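Local coordinates for CEP104 (Gallus gallus, PDB 5JO8), which is a centriolar protein whose TOG domain probably binds tubulin or microtubules, at residues L181-M191 with A223-V234. Residues are numbered along the deposited sequence; the frame is centred on the assembly and turned at random.
Sequences LKPNSPTHLAM and ALEHRVYEVRDV
Two loops of the helical TOG domain, each leading into the first turn of a long helix, are pinned together here by the ring of H226, which reaches from 223-234 into the K182 to S185 turn. CG of H226 stands anti to its own N (chi1 -162°), and from there NE2 donates to S185 O at 3.0 Å, close to the ring plane, with a weak second bond to S185 OG. That hydroxyl is itself tied to K182 O, while H226 ND1 accepts from V228 N at 3.0 Å, which holds the ring's rotation and is consistent with the proton sitting on NE2. P183 O sits over the centre of one ring face and takes the R227 N-H in its carbonyl plane (3.1 Å); V231 CG2 covers the other face toward the rim. A phenylalanine in place of H226 would probably leave S185 O and V228 N without their imidazole partners and weaken the join between the loops. A water bridges S185 O, T187 OG1 and R227 NE. Farther along, A190 CB packs 3.9 Å from V231 CG2. The segments 187-191 and 229-234 start side by side, their short axes 9.5 Å apart at closest approach and 8° from parallel, with L181 CD2 meeting V231 CG1 tip to tip at 4.1 Å and V234 continuing the contact onto V194 and E198 of helix 187-204.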
ATOM      1  N   LEU A 181      -2.061 -11.192  -9.173  1.00 29.11           N
ATOM      2  CA  LEU A 181      -0.990 -11.801  -8.406  1.00 27.64           C
ATOM      3  C   LEU A 181      -0.455 -12.953  -9.250  1.00 32.40           C
ATOM      4  O   LEU A 181      -1.189 -13.891  -9.551  1.00 34.41           O
ATOM      5  CB  LEU A 181      -1.540 -12.327  -7.083  1.00 33.34           C
ATOM      6  CG  LEU A 181      -0.565 -12.907  -6.063  1.00 35.35           C
ATOM      7  CD1 LEU A 181       0.275 -11.807  -5.426  1.00 32.14           C
ATOM      8  CD2 LEU A 181      -1.328 -13.695  -5.009  1.00 37.90           C
ATOM      9  N   LYS A 182       0.812 -12.878  -9.651  1.00 32.98           N
ATOM     10  CA  LYS A 182       1.409 -13.941 -10.458  1.00 35.30           C
ATOM     11  C   LYS A 182       1.519 -15.231  -9.646  1.00 28.74           C
ATOM     12  O   LYS A 182       1.800 -15.188  -8.452  1.00 30.20           O
ATOM     13  CB  LYS A 182       2.784 -13.524 -10.993  1.00 36.35           C
ATOM     14  CG  LYS A 182       2.738 -12.482 -12.104  1.00 43.34           C
ATOM     15  CD  LYS A 182       4.112 -12.285 -12.725  1.00 42.85           C
ATOM     16  CE  LYS A 182       4.099 -11.171 -13.762  1.00 59.65           C
ATOM     17  NZ  LYS A 182       5.440 -10.966 -14.380  1.00 55.47           N
ATOM     18  N   PRO A 183       1.294 -16.384 -10.293  1.00 37.65           N
ATOM     19  CA  PRO A 183       1.293 -17.686  -9.609  1.00 36.60           C
ATOM     20  C   PRO A 183       2.636 -18.041  -8.987  1.00 33.37           C
ATOM     21  O   PRO A 183       2.699 -18.874  -8.075  1.00 31.39           O
ATOM     22  CB  PRO A 183       0.980 -18.673 -10.740  1.00 41.86           C
ATOM     23  CG  PRO A 183       0.294 -17.858 -11.776  1.00 38.29           C
ATOM     24  CD  PRO A 183       0.927 -16.507 -11.713  1.00 37.60           C
ATOM     25  N   ASN A 184       3.697 -17.418  -9.490  1.00 32.55           N
ATOM     26  CA  ASN A 184       5.050 -17.679  -9.022  1.00 35.19           C
ATOM     27  C   ASN A 184       5.574 -16.543  -8.146  1.00 40.00           C
ATOM     28  O   ASN A 184       6.745 -16.540  -7.771  1.00 36.78           O
ATOM     29  CB  ASN A 184       5.976 -17.857 -10.221  1.00 52.24           C
ATOM     30  CG  ASN A 184       5.944 -16.663 -11.154  1.00 54.68           C
ATOM     31  OD1 ASN A 184       4.986 -16.474 -11.905  1.00 63.63           O
ATOM     32  ND2 ASN A 184       6.989 -15.848 -11.107  1.00 62.56           N
ATOM     33  N   SER A 185       4.710 -15.578  -7.833  1.00 30.51           N
ATOM     34  CA  SER A 185       5.097 -14.453  -6.984  1.00 30.62           C
ATOM     35  C   SER A 185       5.648 -14.929  -5.643  1.00 30.22           C
ATOM     36  O   SER A 185       5.233 -15.974  -5.128  1.00 27.86           O
ATOM     37  CB  SER A 185       3.906 -13.524  -6.754  1.00 37.67           C
ATOM     38  OG  SER A 185       2.836 -14.221  -6.144  1.00 35.02           O
ATOM     39  N   PRO A 186       6.593 -14.166  -5.070  1.00 29.87           N
ATOM     40  CA  PRO A 186       7.211 -14.537  -3.794  1.00 33.13           C
ATOM     41  C   PRO A 186       6.179 -14.811  -2.704  1.00 28.30           C
ATOM     42  O   PRO A 186       5.192 -14.081  -2.576  1.00 26.97           O
ATOM     43  CB  PRO A 186       8.058 -13.311  -3.448  1.00 36.71           C
ATOM     44  CG  PRO A 186       8.415 -12.731  -4.772  1.00 40.88           C
ATOM     45  CD  PRO A 186       7.206 -12.952  -5.645  1.00 29.87           C
ATOM     46  N   THR A 187       6.412 -15.869  -1.939  1.00 27.28           N
ATOM     47  CA  THR A 187       5.437 -16.350  -0.972  1.00 26.72           C
ATOM     48  C   THR A 187       5.009 -15.298   0.051  1.00 27.13           C
ATOM     49  O   THR A 187       3.821 -15.089   0.255  1.00 23.59           O
ATOM     50  CB  THR A 187       5.963 -17.594  -0.259  1.00 26.81           C
ATOM     51  OG1 THR A 187       6.256 -18.591  -1.246  1.00 31.78           O
ATOM     52  CG2 THR A 187       4.928 -18.132   0.719  1.00 28.13           C
ATOM     53  N   HIS A 188       5.966 -14.634   0.691  1.00 24.25           N
ATOM     54  CA  HIS A 188       5.617 -13.629   1.696  1.00 26.78           C
ATOM     55  C   HIS A 188       4.800 -12.492   1.091  1.00 22.44           C
ATOM     56  O   HIS A 188       3.789 -12.076   1.657  1.00 22.72           O
ATOM     57  CB  HIS A 188       6.867 -13.075   2.378  1.00 24.07           C
ATOM     58  CG  HIS A 188       7.552 -14.071   3.255  1.00 26.58           C
ATOM     59  ND1 HIS A 188       8.924 -14.160   3.362  1.00 37.78           N
ATOM     60  CD2 HIS A 188       7.047 -15.028   4.070  1.00 30.83           C
ATOM     61  CE1 HIS A 188       9.234 -15.129   4.205  1.00 34.81           C
ATOM     62  NE2 HIS A 188       8.115 -15.674   4.646  1.00 37.76           N
ATOM     63  N   LEU A 189       5.236 -12.012  -0.063  1.00 22.90           N
ATOM     64  CA  LEU A 189       4.514 -10.974  -0.789  1.00 22.04           C
ATOM     65  C   LEU A 189       3.089 -11.425  -1.112  1.00 24.46           C
ATOM     66  O   LEU A 189       2.128 -10.686  -0.909  1.00 22.56           O
ATOM     67  CB  LEU A 189       5.247 -10.664  -2.086  1.00 24.20           C
ATOM     68  CG  LEU A 189       4.782  -9.436  -2.856  1.00 25.09           C
ATOM     69  CD1 LEU A 189       5.052  -8.175  -2.040  1.00 26.71           C
ATOM     70  CD2 LEU A 189       5.472  -9.383  -4.217  1.00 29.90           C
ATOM     71  N   ALA A 190       2.953 -12.649  -1.615  1.00 21.31           N
ATOM     72  CA  ALA A 190       1.642 -13.135  -2.031  1.00 19.56           C
ATOM     73  C   ALA A 190       0.726 -13.311  -0.836  1.00 20.22           C
ATOM     74  O   ALA A 190      -0.446 -12.946  -0.878  1.00 19.90           O
ATOM     75  CB  ALA A 190       1.787 -14.462  -2.764  1.00 19.37           C
ATOM     76  N   MET A 191       1.262 -13.893   0.228  0.57 18.76           N
ATOM     77  CA  MET A 191       0.498 -14.095   1.448  0.57 19.44           C
ATOM     78  C   MET A 191       0.002 -12.776   2.019  0.57 18.67           C
ATOM     79  O   MET A 191      -1.155 -12.657   2.411  0.57 19.72           O
ATOM     80  CB  MET A 191       1.340 -14.824   2.491  0.57 18.91           C
ATOM     81  CG  MET A 191       1.373 -16.330   2.321  0.57 23.37           C
ATOM     82  SD  MET A 191      -0.279 -17.045   2.412  0.57 22.36           S
ATOM     83  CE  MET A 191      -0.772 -16.571   4.072  0.57 32.00           C
ATOM     84  N   ALA A 223      -5.494 -15.890  -7.589  1.00 21.93           N
ATOM     85  CA  ALA A 223      -4.699 -16.376  -6.465  1.00 20.88           C
ATOM     86  C   ALA A 223      -4.832 -17.891  -6.248  1.00 18.77           C
ATOM     87  O   ALA A 223      -3.954 -18.504  -5.646  1.00 20.82           O
ATOM     88  CB  ALA A 223      -5.057 -15.613  -5.181  1.00 22.69           C
ATOM     89  N   LEU A 224      -5.925 -18.479  -6.738  1.00 22.33           N
ATOM     90  CA  LEU A 224      -6.134 -19.925  -6.623  1.00 25.11           C
ATOM     91  C   LEU A 224      -5.114 -20.691  -7.447  1.00 24.68           C
ATOM     92  O   LEU A 224      -4.918 -21.891  -7.241  1.00 30.56           O
ATOM     93  CB  LEU A 224      -7.539 -20.314  -7.088  1.00 26.67           C
ATOM     94  CG  LEU A 224      -8.737 -19.910  -6.227  1.00 31.19           C
ATOM     95  CD1 LEU A 224     -10.044 -20.314  -6.895  1.00 27.61           C
ATOM     96  CD2 LEU A 224      -8.617 -20.525  -4.841  1.00 32.45           C
ATOM     97  N   GLU A 225      -4.469 -20.009  -8.383  1.00 29.35           N
ATOM     98  CA  GLU A 225      -3.463 -20.649  -9.221  1.00 27.39           C
ATOM     99  C   GLU A 225      -2.077 -20.573  -8.591  1.00 27.07           C
ATOM    100  O   GLU A 225      -1.118 -21.138  -9.112  1.00 29.71           O
ATOM    101  CB  GLU A 225      -3.448 -20.015 -10.616  1.00 30.46           C
ATOM    102  CG  GLU A 225      -4.789 -20.074 -11.329  1.00 34.21           C
ATOM    103  CD  GLU A 225      -4.657 -19.879 -12.823  1.00 62.60           C
ATOM    104  OE1 GLU A 225      -3.819 -19.053 -13.244  1.00 58.38           O
ATOM    105  OE2 GLU A 225      -5.386 -20.558 -13.578  1.00 75.24           O
ATOM    106  N   HIS A 226      -1.961 -19.872  -7.469  1.00 24.33           N
ATOM    107  CA  HIS A 226      -0.649 -19.696  -6.860  1.00 21.69           C
ATOM    108  C   HIS A 226      -0.039 -21.032  -6.449  1.00 22.73           C
ATOM    109  O   HIS A 226      -0.752 -21.960  -6.077  1.00 28.79           O
ATOM    110  CB  HIS A 226      -0.707 -18.742  -5.666  1.00 21.96           C
ATOM    111  CG  HIS A 226       0.633 -18.203  -5.269  1.00 24.47           C
ATOM    112  ND1 HIS A 226       1.497 -18.882  -4.439  1.00 28.94           N
ATOM    113  CD2 HIS A 226       1.266 -17.057  -5.617  1.00 23.09           C
ATOM    114  CE1 HIS A 226       2.600 -18.172  -4.280  1.00 29.53           C
ATOM    115  NE2 HIS A 226       2.485 -17.060  -4.984  1.00 24.61           N
ATOM    116  N   ARG A 227       1.280 -21.134  -6.531  1.00 26.94           N
ATOM    117  CA  ARG A 227       1.945 -22.403  -6.239  1.00 32.27           C
ATOM    118  C   ARG A 227       1.909 -22.793  -4.758  1.00 34.14           C
ATOM    119  O   ARG A 227       2.075 -23.960  -4.415  1.00 30.66           O
ATOM    120  CB  ARG A 227       3.386 -22.387  -6.761  1.00 37.54           C
ATOM    121  CG  ARG A 227       4.266 -21.320  -6.144  1.00 35.36           C
ATOM    122  CD  ARG A 227       5.596 -21.230  -6.877  1.00 40.34           C
ATOM    123  NE  ARG A 227       6.500 -20.267  -6.250  1.00 40.09           N
ATOM    124  CZ  ARG A 227       7.741 -20.031  -6.663  1.00 53.56           C
ATOM    125  NH1 ARG A 227       8.232 -20.687  -7.705  1.00 59.51           N
ATOM    126  NH2 ARG A 227       8.492 -19.137  -6.029  1.00 43.20           N
ATOM    127  N   VAL A 228       1.678 -21.827  -3.878  1.00 28.26           N
ATOM    128  CA  VAL A 228       1.732 -22.086  -2.443  1.00 26.56           C
ATOM    129  C   VAL A 228       0.349 -22.303  -1.830  1.00 27.78           C
ATOM    130  O   VAL A 228      -0.541 -21.456  -1.963  1.00 26.60           O
ATOM    131  CB  VAL A 228       2.509 -20.978  -1.712  1.00 29.11           C
ATOM    132  CG1 VAL A 228       2.476 -21.204  -0.215  1.00 30.43           C
ATOM    133  CG2 VAL A 228       3.945 -20.911  -2.226  1.00 33.11           C
ATOM    134  N   TYR A 229       0.176 -23.443  -1.157  1.00 26.58           N
ATOM    135  CA  TYR A 229      -1.110 -23.795  -0.559  1.00 27.64           C
ATOM    136  C   TYR A 229      -1.691 -22.693   0.324  1.00 24.57           C
ATOM    137  O   TYR A 229      -2.874 -22.382   0.238  1.00 25.04           O
ATOM    138  CB  TYR A 229      -0.999 -25.097   0.252  1.00 31.55           C
ATOM    139  CG  TYR A 229      -2.222 -25.374   1.112  1.00 29.13           C
ATOM    140  CD1 TYR A 229      -3.338 -26.005   0.585  1.00 42.13           C
ATOM    141  CD2 TYR A 229      -2.261 -24.984   2.441  1.00 36.54           C
ATOM    142  CE1 TYR A 229      -4.459 -26.254   1.364  1.00 55.73           C
ATOM    143  CE2 TYR A 229      -3.377 -25.223   3.226  1.00 53.85           C
ATOM    144  CZ  TYR A 229      -4.471 -25.856   2.685  1.00 54.60           C
ATOM    145  OH  TYR A 229      -5.572 -26.092   3.481  1.00 64.65           O
ATOM    146  N   GLU A 230      -0.861 -22.125   1.187  1.00 22.91           N
ATOM    147  CA  GLU A 230      -1.334 -21.151   2.160  1.00 24.38           C
ATOM    148  C   GLU A 230      -1.940 -19.919   1.454  1.00 24.13           C
ATOM    149  O   GLU A 230      -2.919 -19.342   1.927  1.00 24.61           O
ATOM    150  CB  GLU A 230      -0.203 -20.778   3.123  1.00 22.34           C
ATOM    151  CG  GLU A 230      -0.655 -20.116   4.396  1.00 42.34           C
ATOM    152  CD  GLU A 230       0.468 -19.971   5.401  1.00 55.68           C
ATOM    153  OE1 GLU A 230       1.578 -20.481   5.131  1.00 55.36           O
ATOM    154  OE2 GLU A 230       0.237 -19.360   6.465  1.00 66.03           O
ATOM    155  N   VAL A 231      -1.370 -19.556   0.308  1.00 22.40           N
ATOM    156  CA  VAL A 231      -1.912 -18.477  -0.524  1.00 19.76           C
ATOM    157  C   VAL A 231      -3.280 -18.849  -1.101  1.00 22.73           C
ATOM    158  O   VAL A 231      -4.243 -18.077  -1.010  1.00 20.72           O
ATOM    159  CB  VAL A 231      -0.939 -18.110  -1.653  1.00 19.99           C
ATOM    160  CG1 VAL A 231      -1.530 -16.988  -2.518  1.00 20.47           C
ATOM    161  CG2 VAL A 231       0.407 -17.690  -1.092  1.00 25.11           C
ATOM    162  N   ARG A 232      -3.371 -20.037  -1.693  1.00 19.91           N
ATOM    163  CA  ARG A 232      -4.634 -20.496  -2.249  1.00 19.56           C
ATOM    164  C   ARG A 232      -5.708 -20.577  -1.178  1.00 19.20           C
ATOM    165  O   ARG A 232      -6.875 -20.301  -1.442  1.00 21.78           O
ATOM    166  CB  ARG A 232      -4.478 -21.871  -2.921  1.00 21.33           C
ATOM    167  CG  ARG A 232      -3.472 -21.894  -4.061  1.00 23.36           C
ATOM    168  CD  ARG A 232      -3.514 -23.202  -4.840  1.00 25.36           C
ATOM    169  NE  ARG A 232      -3.219 -24.369  -4.008  1.00 24.45           N
ATOM    170  CZ  ARG A 232      -2.001 -24.856  -3.789  1.00 31.88           C
ATOM    171  NH1 ARG A 232      -1.844 -25.935  -3.031  1.00 37.91           N
ATOM    172  NH2 ARG A 232      -0.938 -24.277  -4.330  1.00 29.28           N
ATOM    173  N   ASP A 233      -5.314 -20.968   0.030  1.00 20.35           N
ATOM    174  CA  ASP A 233      -6.278 -21.124   1.106  1.00 22.77           C
ATOM    175  C   ASP A 233      -6.924 -19.794   1.498  1.00 17.45           C
ATOM    176  O   ASP A 233      -8.124 -19.746   1.761  1.00 20.22           O
ATOM    177  CB  ASP A 233      -5.638 -21.808   2.314  1.00 23.48           C
ATOM    178  CG  ASP A 233      -6.609 -21.987   3.465  1.00 43.52           C
ATOM    179  OD1 ASP A 233      -7.516 -22.836   3.347  1.00 49.28           O
ATOM    180  OD2 ASP A 233      -6.460 -21.285   4.488  1.00 41.50           O
ATOM    181  N   VAL A 234      -6.150 -18.704   1.502  1.00 18.47           N
ATOM    182  CA  VAL A 234      -6.751 -17.404   1.778  1.00 19.99           C
ATOM    183  C   VAL A 234      -7.690 -17.014   0.636  1.00 17.09           C
ATOM    184  O   VAL A 234      -8.767 -16.472   0.870  1.00 19.56           O
ATOM    185  CB  VAL A 234      -5.704 -16.312   2.023  1.00 19.37           C
ATOM    186  CG1 VAL A 234      -6.399 -14.995   2.364  1.00 18.52           C
ATOM    187  CG2 VAL A 234      -4.769 -16.733   3.142  1.00 24.59           C
TER
HETATM  188  O   HOH W   1       6.128 -18.352  -4.168  1.00 34.51           O